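Local coordinates for probable M18-family aminopeptidase 1 (PDB 2GLF), which probably acts as a metal-dependent aminopeptidase of the M18 family, removing residues from the N-terminus of peptides, at the interface of chains A and B and the interface of chains A and C. Sequence-based numbering; all coordinates share one arbitrary frame. Chains: chain A/B/C, Probable M18-family aminopeptidase 1.

Contact 1: the interface of chains A and B. Residues chain A 114, 157-159, 187-191, 204-205, 208; chain B 236-239, 241-242.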
loop_
_atom_site.group_PDB
_atom_site.type_symbol
_atom_site.label_atom_id
_atom_site.label_comp_id
_atom_site.label_asym_id
_atom_site.label_seq_id
_atom_site.Cartn_x
_atom_site.Cartn_y
_atom_site.Cartn_z
ATOM N N PHE A 114 -39.013 -7.289 9.852
ATOM C CA PHE A 114 -39.566 -6.567 8.711
ATOM C C PHE A 114 -38.384 -6.023 7.930
ATOM O O PHE A 114 -37.670 -5.138 8.411
ATOM C CB PHE A 114 -40.440 -5.383 9.142
ATOM C CG PHE A 114 -41.774 -5.774 9.684
ATOM C CD1 PHE A 114 -42.156 -5.382 10.959
ATOM C CD2 PHE A 114 -42.657 -6.517 8.914
ATOM C CE1 PHE A 114 -43.400 -5.725 11.464
ATOM C CE2 PHE A 114 -43.906 -6.866 9.406
ATOM C CZ PHE A 114 -44.280 -6.467 10.687
ATOM N N PRO A 157 -47.244 0.125 20.600
ATOM C CA PRO A 157 -45.783 0.037 20.645
ATOM C C PRO A 157 -45.054 0.789 19.537
ATOM O O PRO A 157 -45.665 1.464 18.716
ATOM C CB PRO A 157 -45.543 -1.465 20.553
ATOM C CG PRO A 157 -46.592 -1.878 19.573
ATOM C CD PRO A 157 -47.819 -1.132 20.081
ATOM N N VAL A 158 -43.733 0.668 19.543
ATOM C CA VAL A 158 -42.899 1.281 18.524
ATOM C C VAL A 158 -41.994 0.163 18.019
ATOM O O VAL A 158 -42.072 -0.967 18.504
ATOM C CB VAL A 158 -42.023 2.424 19.093
ATOM C CG1 VAL A 158 -42.903 3.503 19.694
ATOM C CG2 VAL A 158 -41.049 1.877 20.117
ATOM N N PHE A 159 -41.142 0.460 17.048
ATOM C CA PHE A 159 -40.241 -0.562 16.541
ATOM C C PHE A 159 -38.794 -0.097 16.604
ATOM O O PHE A 159 -38.519 1.036 16.994
ATOM C CB PHE A 159 -40.635 -0.933 15.115
ATOM C CG PHE A 159 -42.061 -1.348 14.994
ATOM C CD1 PHE A 159 -43.072 -0.394 14.949
ATOM C CD2 PHE A 159 -42.408 -2.695 14.999
ATOM C CE1 PHE A 159 -44.403 -0.773 14.914
ATOM C CE2 PHE A 159 -43.747 -3.087 14.967
ATOM C CZ PHE A 159 -44.742 -2.125 14.925
ATOM N N ILE A 187 -37.719 -5.232 14.337
ATOM C CA ILE A 187 -38.154 -6.452 14.994
ATOM C C ILE A 187 -39.683 -6.513 14.994
ATOM O O ILE A 187 -40.352 -5.631 15.528
ATOM C CB ILE A 187 -37.622 -6.505 16.437
ATOM C CG1 ILE A 187 -36.091 -6.440 16.415
ATOM C CG2 ILE A 187 -38.090 -7.776 17.119
ATOM C CD1 ILE A 187 -35.441 -6.521 17.775
ATOM N N ALA A 188 -40.236 -7.547 14.372
ATOM C CA ALA A 188 -41.680 -7.701 14.313
ATOM C C ALA A 188 -42.206 -8.363 15.579
ATOM O O ALA A 188 -43.302 -8.056 16.041
ATOM C CB ALA A 188 -42.064 -8.522 13.097
ATOM N N GLY A 189 -41.419 -9.279 16.138
ATOM C CA GLY A 189 -41.839 -9.962 17.343
ATOM C C GLY A 189 -40.842 -11.003 17.792
ATOM O O GLY A 189 -39.882 -11.295 17.082
ATOM N N THR A 190 -41.074 -11.567 18.976
ATOM C CA THR A 190 -40.184 -12.582 19.522
ATOM C C THR A 190 -40.920 -13.731 20.198
ATOM O O THR A 190 -40.318 -14.765 20.475
ATOM C CB THR A 190 -39.213 -11.988 20.550
ATOM O OG1 THR A 190 -39.956 -11.472 21.660
ATOM C CG2 THR A 190 -38.387 -10.875 19.929
ATOM N N ILE A 191 -42.210 -13.563 20.479
ATOM C CA ILE A 191 -42.956 -14.644 21.120
ATOM C C ILE A 191 -43.474 -15.634 20.074
ATOM O O ILE A 191 -44.084 -15.241 19.085
ATOM C CB ILE A 191 -44.123 -14.089 22.027
ATOM C CG1 ILE A 191 -45.131 -15.197 22.346
ATOM C CG2 ILE A 191 -44.788 -12.902 21.386
ATOM C CD1 ILE A 191 -46.121 -15.501 21.236
ATOM N N ASN A 204 -46.891 -16.108 14.530
ATOM C CA ASN A 204 -47.551 -15.390 15.605
ATOM C C ASN A 204 -47.830 -13.959 15.158
ATOM O O ASN A 204 -48.946 -13.458 15.308
ATOM C CB ASN A 204 -46.687 -15.376 16.859
ATOM C CG ASN A 204 -47.441 -14.864 18.061
ATOM O OD1 ASN A 204 -48.413 -15.477 18.498
ATOM N ND2 ASN A 204 -47.013 -13.727 18.598
ATOM N N VAL A 205 -46.811 -13.300 14.611
ATOM C CA VAL A 205 -46.968 -11.937 14.127
ATOM C C VAL A 205 -48.087 -11.900 13.085
ATOM O O VAL A 205 -48.967 -11.036 13.134
ATOM C CB VAL A 205 -45.666 -11.431 13.494
ATOM C CG1 VAL A 205 -45.911 -10.147 12.706
ATOM C CG2 VAL A 205 -44.652 -11.197 14.578
ATOM N N ILE A 208 -51.403 -12.036 14.756
ATOM C CA ILE A 208 -51.737 -10.770 15.379
ATOM C C ILE A 208 -52.235 -9.844 14.274
ATOM O O ILE A 208 -53.283 -9.216 14.403
ATOM C CB ILE A 208 -50.498 -10.144 16.058
ATOM C CG1 ILE A 208 -50.075 -11.013 17.239
ATOM C CG2 ILE A 208 -50.791 -8.716 16.512
ATOM C CD1 ILE A 208 -48.801 -10.552 17.901
ATOM N N VAL B 236 -42.228 -2.555 22.501
ATOM C CA VAL B 236 -41.668 -2.711 21.166
ATOM C C VAL B 236 -42.153 -3.983 20.476
ATOM O O VAL B 236 -42.281 -5.032 21.111
ATOM C CB VAL B 236 -40.112 -2.700 21.233
ATOM C CG1 VAL B 236 -39.510 -2.966 19.862
ATOM C CG2 VAL B 236 -39.638 -1.352 21.761
ATOM N N GLY B 237 -42.439 -3.876 19.180
ATOM C CA GLY B 237 -42.883 -5.029 18.414
ATOM C C GLY B 237 -44.380 -5.208 18.235
ATOM O O GLY B 237 -45.175 -4.764 19.058
HETATM N N MSE B 238 -44.755 -5.856 17.138
HETATM C CA MSE B 238 -46.152 -6.133 16.834
HETATM C C MSE B 238 -46.790 -6.908 17.975
HETATM O O MSE B 238 -47.929 -6.635 18.356
HETATM C CB MSE B 238 -46.268 -6.969 15.559
HETATM C CG MSE B 238 -46.121 -6.190 14.269
HETATM SE SE MSE B 238 -47.474 -4.824 14.076
HETATM C CE MSE B 238 -49.044 -5.938 14.209
ATOM N N ASP B 239 -46.060 -7.885 18.509
ATOM C CA ASP B 239 -46.565 -8.702 19.609
ATOM C C ASP B 239 -46.331 -8.040 20.965
ATOM O O ASP B 239 -46.629 -8.622 22.006
ATOM C CB ASP B 239 -45.926 -10.098 19.581
ATOM C CG ASP B 239 -44.414 -10.053 19.635
ATOM O OD1 ASP B 239 -43.857 -8.944 19.800
ATOM O OD2 ASP B 239 -43.779 -11.126 19.515
ATOM N N SER B 241 -43.907 -7.774 22.699
ATOM C CA SER B 241 -43.084 -8.626 23.549
ATOM C C SER B 241 -41.827 -7.987 24.145
ATOM O O SER B 241 -41.302 -8.468 25.146
ATOM C CB SER B 241 -42.662 -9.855 22.756
ATOM O OG SER B 241 -41.814 -9.483 21.684
ATOM N N LEU B 242 -41.337 -6.911 23.543
ATOM C CA LEU B 242 -40.116 -6.285 24.042
ATOM C C LEU B 242 -40.289 -4.895 24.647
ATOM O O LEU B 242 -41.326 -4.251 24.492
ATOM C CB LEU B 242 -39.074 -6.227 22.912
ATOM C CG LEU B 242 -38.828 -7.531 22.140
ATOM C CD1 LEU B 242 -37.843 -7.292 21.011
ATOM C CD2 LEU B 242 -38.307 -8.607 23.083
HETATM O O HOH W 1 -44.676 -12.903 17.848
#
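B:Asp239 carries the contact between a loop of one subunit and the strand end of its neighbour. Its CG stands between the backbone N and the carbonyl carbon (chi1 57°), so the carboxylate turns back over A:Gly189 and slides antiparallel past A:Ile191. B:Asp239 OD2 takes A:Thr190 N on its syn lone pair at 2.8 Å and A:Ile191 N nearly along its C-O axis. OD1 is met from above the carboxylate plane by the N and OG of B:Ser241. That hydroxyl also pairs with A:Thr190 OG1, 2.7 Å from B:Ser241 OG. Packing is close here: A:Ile208 CD1 lies against B:Asp239 CB at 3.4 Å, while A:Thr190 CG2 meets B:Leu242 tip to tip. Water 1 marks the wet margin of the carboxylate, joining OD2 to A:Asn204 ND2 and A:Ile191 O. On the loosely ordered side, the SE of selenomethionine B:Met238 lies 3.9 Å from A:Phe159 CZ and its CE near A:Ile208 CG2. A parallel beta bridge, A:Val158 with B:Val236, goes with the bond from B:Gly237 N to A:Val158 O, 3.0 Å and nearly along the C=O; B:Met238 N reaches A:Ala188 O from above the carbonyl plane. The site docks the 237-241 loop onto the other subunit within a two-fold contact.

Contact 2: the interface of chains A and C. Residues chain A 308, 310-311, 313-314; chain C 291, 295, 298-299, 302, 308-310.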
loop_
_atom_site.group_PDB
_atom_site.type_symbol
_atom_site.label_atom_id
_atom_site.label_comp_id
_atom_site.label_asym_id
_atom_site.label_seq_id
_atom_site.Cartn_x
_atom_site.Cartn_y
_atom_site.Cartn_z
ATOM N N ASP A 308 -56.855 27.102 -27.792
ATOM C CA ASP A 308 -55.803 26.179 -28.216
ATOM C C ASP A 308 -55.193 25.415 -27.045
ATOM O O ASP A 308 -54.771 24.271 -27.197
ATOM C CB ASP A 308 -54.705 26.936 -28.953
ATOM C CG ASP A 308 -53.769 26.015 -29.702
ATOM O OD1 ASP A 308 -53.149 25.133 -29.069
ATOM O OD2 ASP A 308 -53.652 26.178 -30.931
ATOM N N GLU A 310 -52.473 24.431 -25.274
ATOM C CA GLU A 310 -51.024 24.302 -25.236
ATOM C C GLU A 310 -50.374 25.620 -25.658
ATOM O O GLU A 310 -49.294 25.965 -25.189
ATOM C CB GLU A 310 -50.571 23.170 -26.159
ATOM C CG GLU A 310 -49.187 22.632 -25.842
ATOM C CD GLU A 310 -49.037 22.236 -24.382
ATOM O OE1 GLU A 310 -49.973 21.617 -23.832
ATOM O OE2 GLU A 310 -47.982 22.536 -23.783
ATOM N N PHE A 311 -51.049 26.359 -26.536
ATOM C CA PHE A 311 -50.546 27.643 -27.020
ATOM C C PHE A 311 -50.783 28.759 -26.006
ATOM O O PHE A 311 -49.985 29.695 -25.897
ATOM C CB PHE A 311 -51.223 28.009 -28.339
ATOM C CG PHE A 311 -50.947 29.417 -28.788
ATOM C CD1 PHE A 311 -49.654 29.823 -29.094
ATOM C CD2 PHE A 311 -51.982 30.340 -28.898
ATOM C CE1 PHE A 311 -49.395 31.129 -29.503
ATOM C CE2 PHE A 311 -51.733 31.644 -29.304
ATOM C CZ PHE A 311 -50.439 32.040 -29.608
ATOM N N LEU A 313 -50.988 28.170 -22.809
ATOM C CA LEU A 313 -50.114 27.806 -21.703
ATOM C C LEU A 313 -48.779 28.514 -21.858
ATOM O O LEU A 313 -48.182 28.947 -20.871
ATOM C CB LEU A 313 -49.863 26.304 -21.696
ATOM C CG LEU A 313 -50.467 25.506 -20.549
ATOM C CD1 LEU A 313 -49.961 24.081 -20.648
ATOM C CD2 LEU A 313 -50.082 26.129 -19.207
ATOM N N ASP A 314 -48.311 28.611 -23.102
ATOM C CA ASP A 314 -47.049 29.273 -23.385
ATOM C C ASP A 314 -46.991 30.595 -22.640
ATOM O O ASP A 314 -46.074 30.825 -21.853
ATOM C CB ASP A 314 -46.891 29.533 -24.881
ATOM C CG ASP A 314 -46.555 28.284 -25.659
ATOM O OD1 ASP A 314 -45.822 27.433 -25.112
ATOM O OD2 ASP A 314 -47.004 28.162 -26.823
ATOM N N ARG C 291 -38.763 24.621 -23.483
ATOM C CA ARG C 291 -40.032 25.110 -24.011
ATOM C C ARG C 291 -39.872 26.230 -25.029
ATOM O O ARG C 291 -40.562 26.248 -26.046
ATOM C CB ARG C 291 -40.943 25.575 -22.868
ATOM C CG ARG C 291 -42.398 25.739 -23.287
ATOM C CD ARG C 291 -43.297 26.061 -22.107
ATOM N NE ARG C 291 -44.709 26.079 -22.487
ATOM C CZ ARG C 291 -45.441 24.992 -22.717
ATOM N NH1 ARG C 291 -44.902 23.786 -22.600
ATOM N NH2 ARG C 291 -46.711 25.111 -23.071
ATOM N N LYS C 295 -42.140 26.964 -28.157
ATOM C CA LYS C 295 -42.960 28.149 -27.977
ATOM C C LYS C 295 -42.710 29.065 -29.162
ATOM O O LYS C 295 -43.594 29.814 -29.576
ATOM C CB LYS C 295 -42.591 28.863 -26.677
ATOM C CG LYS C 295 -43.210 30.237 -26.535
ATOM C CD LYS C 295 -42.991 30.791 -25.150
ATOM C CE LYS C 295 -43.152 32.293 -25.140
ATOM N NZ LYS C 295 -42.089 32.959 -25.947
ATOM N N ARG C 298 -44.615 27.312 -32.163
ATOM C CA ARG C 298 -46.062 27.424 -32.027
ATOM C C ARG C 298 -46.524 28.832 -32.408
ATOM O O ARG C 298 -47.546 28.999 -33.075
ATOM C CB ARG C 298 -46.499 27.101 -30.592
ATOM C CG ARG C 298 -46.695 25.621 -30.320
ATOM C CD ARG C 298 -47.424 25.408 -29.000
ATOM N NE ARG C 298 -46.583 25.719 -27.848
ATOM C CZ ARG C 298 -45.701 24.877 -27.315
ATOM N NH1 ARG C 298 -45.544 23.665 -27.824
ATOM N NH2 ARG C 298 -44.965 25.252 -26.280
ATOM N N GLN C 299 -45.769 29.844 -31.989
ATOM C CA GLN C 299 -46.124 31.219 -32.307
ATOM C C GLN C 299 -46.221 31.369 -33.819
ATOM O O GLN C 299 -47.169 31.954 -34.338
ATOM C CB GLN C 299 -45.071 32.180 -31.760
ATOM C CG GLN C 299 -45.413 33.643 -31.963
ATOM C CD GLN C 299 -46.742 34.027 -31.334
ATOM O OE1 GLN C 299 -46.958 33.829 -30.137
ATOM N NE2 GLN C 299 -47.641 34.580 -32.144
ATOM N N LYS C 302 -49.379 29.462 -35.195
ATOM C CA LYS C 302 -50.638 30.173 -34.987
ATOM C C LYS C 302 -50.750 31.264 -36.030
ATOM O O LYS C 302 -51.820 31.487 -36.597
ATOM C CB LYS C 302 -50.686 30.798 -33.596
ATOM C CG LYS C 302 -50.640 29.784 -32.480
ATOM C CD LYS C 302 -51.808 28.812 -32.554
ATOM C CE LYS C 302 -53.126 29.509 -32.275
ATOM N NZ LYS C 302 -54.256 28.542 -32.268
ATOM N N ASP C 308 -55.064 23.281 -34.139
ATOM C CA ASP C 308 -54.818 22.524 -32.912
ATOM C C ASP C 308 -53.469 22.859 -32.282
ATOM O O ASP C 308 -53.322 22.816 -31.063
ATOM C CB ASP C 308 -54.885 21.028 -33.194
ATOM C CG ASP C 308 -54.975 20.203 -31.931
ATOM O OD1 ASP C 308 -54.071 20.303 -31.074
ATOM O OD2 ASP C 308 -55.957 19.448 -31.798
ATOM N N SER C 309 -52.486 23.170 -33.119
ATOM C CA SER C 309 -51.152 23.555 -32.654
ATOM C C SER C 309 -50.247 22.402 -32.228
ATOM O O SER C 309 -49.340 22.017 -32.964
ATOM C CB SER C 309 -51.272 24.564 -31.507
ATOM O OG SER C 309 -50.003 25.046 -31.116
ATOM N N GLU C 310 -50.476 21.862 -31.036
ATOM C CA GLU C 310 -49.664 20.754 -30.556
ATOM C C GLU C 310 -49.730 19.593 -31.548
ATOM O O GLU C 310 -48.771 18.842 -31.700
ATOM C CB GLU C 310 -50.150 20.301 -29.179
ATOM C CG GLU C 310 -49.118 19.517 -28.388
ATOM C CD GLU C 310 -47.788 20.247 -28.281
ATOM O OE1 GLU C 310 -47.798 21.474 -28.049
ATOM O OE2 GLU C 310 -46.732 19.595 -28.424
HETATM O O HOH W 2 -46.190 30.589 -28.392
#
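This is a charged, helix-to-helix interface between copies of the protein that probably helps hold subunits together in the deposited dodecamer. Its centre is a side-on grip: C:Arg298, bent at chi3 (-72°), lays its guanidinium nearly coplanar with the carboxylate of A:Asp314. C:Arg298 NE reaches A:Asp314 OD2 at 2.7 Å, and C:Arg298 NH2 reaches A:Asp314 OD1 at 2.6 Å, each on a syn lone pair. C:Arg298 NH2 also lies over the guanidinium face of the extended C:Arg291, and the shared acid presumably offsets the repulsion; C:Arg291 NE forms a salt bridge with A:Asp314 OD1 at 3.2 Å without pointing its N-H there. C:Arg291 NH2 donates to A:Glu310 OE2 at 3.0 Å, in its own guanidinium plane but above that of the carboxylate. C:Glu310 OE1 pairs with C:Arg298 NH1 and may steady it. C:Lys302 folds at chi2 and chi3 so that CG sits over the centre of the A:Phe311 ring, 3.4 Å from its centroid, and NZ goes on to the anti lone pair of A:Asp308 OD2 at 2.8 Å. C:Gln299 OE1 lies at that ring's edge. Water 2 links A:Asp314 OD2 to C:Lys295 O. In the fold, both chains contribute the start of helix 310-318 and the loop before it; chain C adds helix 292-303 and its preceding residue.

Contact 3: the interface of chains A and B. Residues chain A 126, 129-131, 231, 427-428; chain B 128-131, 160, 231.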
loop_
_atom_site.group_PDB
_atom_site.type_symbol
_atom_site.label_atom_id
_atom_site.label_comp_id
_atom_site.label_asym_id
_atom_site.label_seq_id
_atom_site.Cartn_x
_atom_site.Cartn_y
_atom_site.Cartn_z
ATOM N N HIS A 126 -27.962 6.524 11.309
ATOM C CA HIS A 126 -28.911 7.314 12.092
ATOM C C HIS A 126 -30.078 6.444 12.561
ATOM O O HIS A 126 -30.596 6.624 13.663
ATOM C CB HIS A 126 -29.528 8.446 11.260
ATOM C CG HIS A 126 -28.627 9.615 11.024
ATOM N ND1 HIS A 126 -27.822 10.151 12.005
ATOM C CD2 HIS A 126 -28.462 10.400 9.932
ATOM C CE1 HIS A 126 -27.200 11.215 11.526
ATOM N NE2 HIS A 126 -27.569 11.387 10.270
ATOM N N SER A 129 -30.933 1.685 16.597
ATOM C CA SER A 129 -31.264 1.902 18.010
ATOM C C SER A 129 -31.990 3.224 18.239
ATOM O O SER A 129 -31.560 4.072 19.028
ATOM C CB SER A 129 -30.002 1.834 18.880
ATOM O OG SER A 129 -29.470 0.517 18.909
ATOM N N ILE A 130 -33.110 3.373 17.544
ATOM C CA ILE A 130 -33.937 4.565 17.619
ATOM C C ILE A 130 -35.385 4.110 17.460
ATOM O O ILE A 130 -35.685 3.299 16.586
ATOM C CB ILE A 130 -33.500 5.558 16.498
ATOM C CG1 ILE A 130 -32.537 6.581 17.097
ATOM C CG2 ILE A 130 -34.688 6.221 15.828
ATOM C CD1 ILE A 130 -31.841 7.461 16.066
ATOM N N PRO A 131 -36.299 4.594 18.323
ATOM C CA PRO A 131 -37.705 4.185 18.208
ATOM C C PRO A 131 -38.318 4.587 16.867
ATOM O O PRO A 131 -38.155 5.722 16.418
ATOM C CB PRO A 131 -38.374 4.878 19.402
ATOM C CG PRO A 131 -37.539 6.090 19.607
ATOM C CD PRO A 131 -36.126 5.564 19.421
ATOM N N PHE A 231 -39.908 10.313 17.049
ATOM C CA PHE A 231 -39.614 11.592 17.696
ATOM C C PHE A 231 -40.682 12.608 17.305
ATOM O O PHE A 231 -41.026 12.717 16.129
ATOM C CB PHE A 231 -38.267 12.139 17.222
ATOM C CG PHE A 231 -37.148 11.141 17.253
ATOM C CD1 PHE A 231 -35.957 11.410 16.587
ATOM C CD2 PHE A 231 -37.267 9.947 17.951
ATOM C CE1 PHE A 231 -34.904 10.511 16.616
ATOM C CE2 PHE A 231 -36.221 9.040 17.984
ATOM C CZ PHE A 231 -35.035 9.322 17.316
ATOM N N PRO A 427 -32.886 11.948 11.479
ATOM C CA PRO A 427 -34.214 11.674 12.039
ATOM C C PRO A 427 -34.727 12.818 12.917
ATOM O O PRO A 427 -35.852 12.770 13.411
ATOM C CB PRO A 427 -33.989 10.397 12.845
ATOM C CG PRO A 427 -32.879 9.723 12.103
ATOM C CD PRO A 427 -31.944 10.878 11.836
ATOM N N PHE A 428 -33.905 13.848 13.098
ATOM C CA PHE A 428 -34.282 14.983 13.941
ATOM C C PHE A 428 -33.598 16.259 13.438
ATOM O O PHE A 428 -32.591 16.701 14.000
ATOM C CB PHE A 428 -33.868 14.694 15.400
ATOM C CG PHE A 428 -34.587 15.535 16.430
ATOM C CD1 PHE A 428 -35.944 15.349 16.682
ATOM C CD2 PHE A 428 -33.902 16.508 17.162
ATOM C CE1 PHE A 428 -36.606 16.115 17.647
ATOM C CE2 PHE A 428 -34.562 17.280 18.131
ATOM C CZ PHE A 428 -35.913 17.081 18.371
ATOM N N LEU B 128 -25.857 11.597 17.672
ATOM C CA LEU B 128 -25.948 12.697 16.727
ATOM C C LEU B 128 -27.361 12.706 16.169
ATOM O O LEU B 128 -27.901 11.663 15.789
ATOM C CB LEU B 128 -24.940 12.533 15.592
ATOM C CG LEU B 128 -23.449 12.553 15.943
ATOM C CD1 LEU B 128 -22.647 12.390 14.668
ATOM C CD2 LEU B 128 -23.077 13.850 16.633
ATOM N N SER B 129 -27.957 13.892 16.145
ATOM C CA SER B 129 -29.310 14.096 15.644
ATOM C C SER B 129 -30.416 13.276 16.317
ATOM O O SER B 129 -31.189 12.573 15.660
ATOM C CB SER B 129 -29.340 13.892 14.131
ATOM O OG SER B 129 -28.733 14.996 13.485
ATOM N N ILE B 130 -30.476 13.378 17.640
ATOM C CA ILE B 130 -31.502 12.716 18.424
ATOM C C ILE B 130 -31.819 13.710 19.531
ATOM O O ILE B 130 -30.951 14.491 19.938
ATOM C CB ILE B 130 -31.013 11.383 19.047
ATOM C CG1 ILE B 130 -30.133 11.642 20.263
ATOM C CG2 ILE B 130 -30.216 10.597 18.024
ATOM C CD1 ILE B 130 -29.692 10.371 20.946
ATOM N N PRO B 131 -33.072 13.727 20.003
ATOM C CA PRO B 131 -33.491 14.643 21.072
ATOM C C PRO B 131 -32.926 14.260 22.445
ATOM O O PRO B 131 -33.256 13.213 23.000
ATOM C CB PRO B 131 -35.018 14.556 21.021
ATOM C CG PRO B 131 -35.256 13.151 20.548
ATOM C CD PRO B 131 -34.225 12.987 19.457
ATOM N N THR B 160 -29.742 19.047 21.353
ATOM C CA THR B 160 -29.305 18.241 20.228
ATOM C C THR B 160 -27.903 18.538 19.744
ATOM O O THR B 160 -27.403 19.663 19.868
ATOM C CB THR B 160 -30.288 18.409 19.039
ATOM O OG1 THR B 160 -31.366 17.489 19.198
ATOM C CG2 THR B 160 -29.626 18.138 17.710
ATOM N N PHE B 231 -35.779 9.799 24.748
ATOM C CA PHE B 231 -36.696 8.703 24.443
ATOM C C PHE B 231 -37.268 8.199 25.756
ATOM O O PHE B 231 -36.524 7.995 26.721
ATOM C CB PHE B 231 -35.968 7.520 23.791
ATOM C CG PHE B 231 -35.162 7.875 22.579
ATOM C CD1 PHE B 231 -34.102 7.062 22.187
ATOM C CD2 PHE B 231 -35.457 9.001 21.821
ATOM C CE1 PHE B 231 -33.344 7.363 21.060
ATOM C CE2 PHE B 231 -34.706 9.313 20.689
ATOM C CZ PHE B 231 -33.647 8.491 20.309
#
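Loop meets loop here: residues 129-131, which lead into strand 132-139, and Phe231, between strands 223-229 and 234-236, come from both chains, joined by A:Phe428, just before strand 429-432, and by B:Thr160. In this M18-family metallopeptidase the patch is an apolar proline-aromatic cluster about the two-fold, with no polar bond across it. Each Phe231 carries the other chain's Pro131 on a face. B:Phe231 receives A:Pro131 CD over its ring centre, 3.7 Å from the centroid, whereas B:Pro131 CD rides nearer the rim of A:Phe231, 4.0 Å from its centroid. In both phenylalanines CG is anti to the carbonyl carbon (chi1 -48° in A:Phe231, -54° in B:Phe231), which sends the rings obliquely towards each other; both are poorly ordered, and their mutual separation is not reliable. A:Phe428, with CG anti to the backbone N (chi1 -161°), takes B:Pro131 CB on one face, off centre, CZ lying 3.8 Å from that CB. The B:Pro131 ring thus touches two aromatic residues of chain A, by CD and by CB. One side of the A:Phe428 ring, CD2 and CE2, runs beside B:Thr160 OG1, which donates to B:Ile130 O at 3.1 Å, from above the carbonyl plane. B:Ser129 sets its carbonyl O against A:Phe428 CB, 3.4 Å away. A:Ile130 reaches obliquely across, CG1 against B:Phe231 CZ at 3.9 Å and CD1 against B:Ile130 CG2.

Contacts 1 and 3 belong to the same A-B interface, their C-alpha centres about 21 Å apart, and each has a twin with the chains exchanged. They are tied along the chain: Phe231 of contact 3 is followed closely by strand 234-236 and the loop of contact 1, while A:Phe159 of contact 1 immediately precedes residue 160, which in chain B joins contact 3. Contact 2 lies about 58 Å from contact 1 and 51 Å from contact 3, on a different face of chain A, and shares no residue with either. One subunit can therefore bind two neighbours at once, as would suit the deposited twelve-chain assembly.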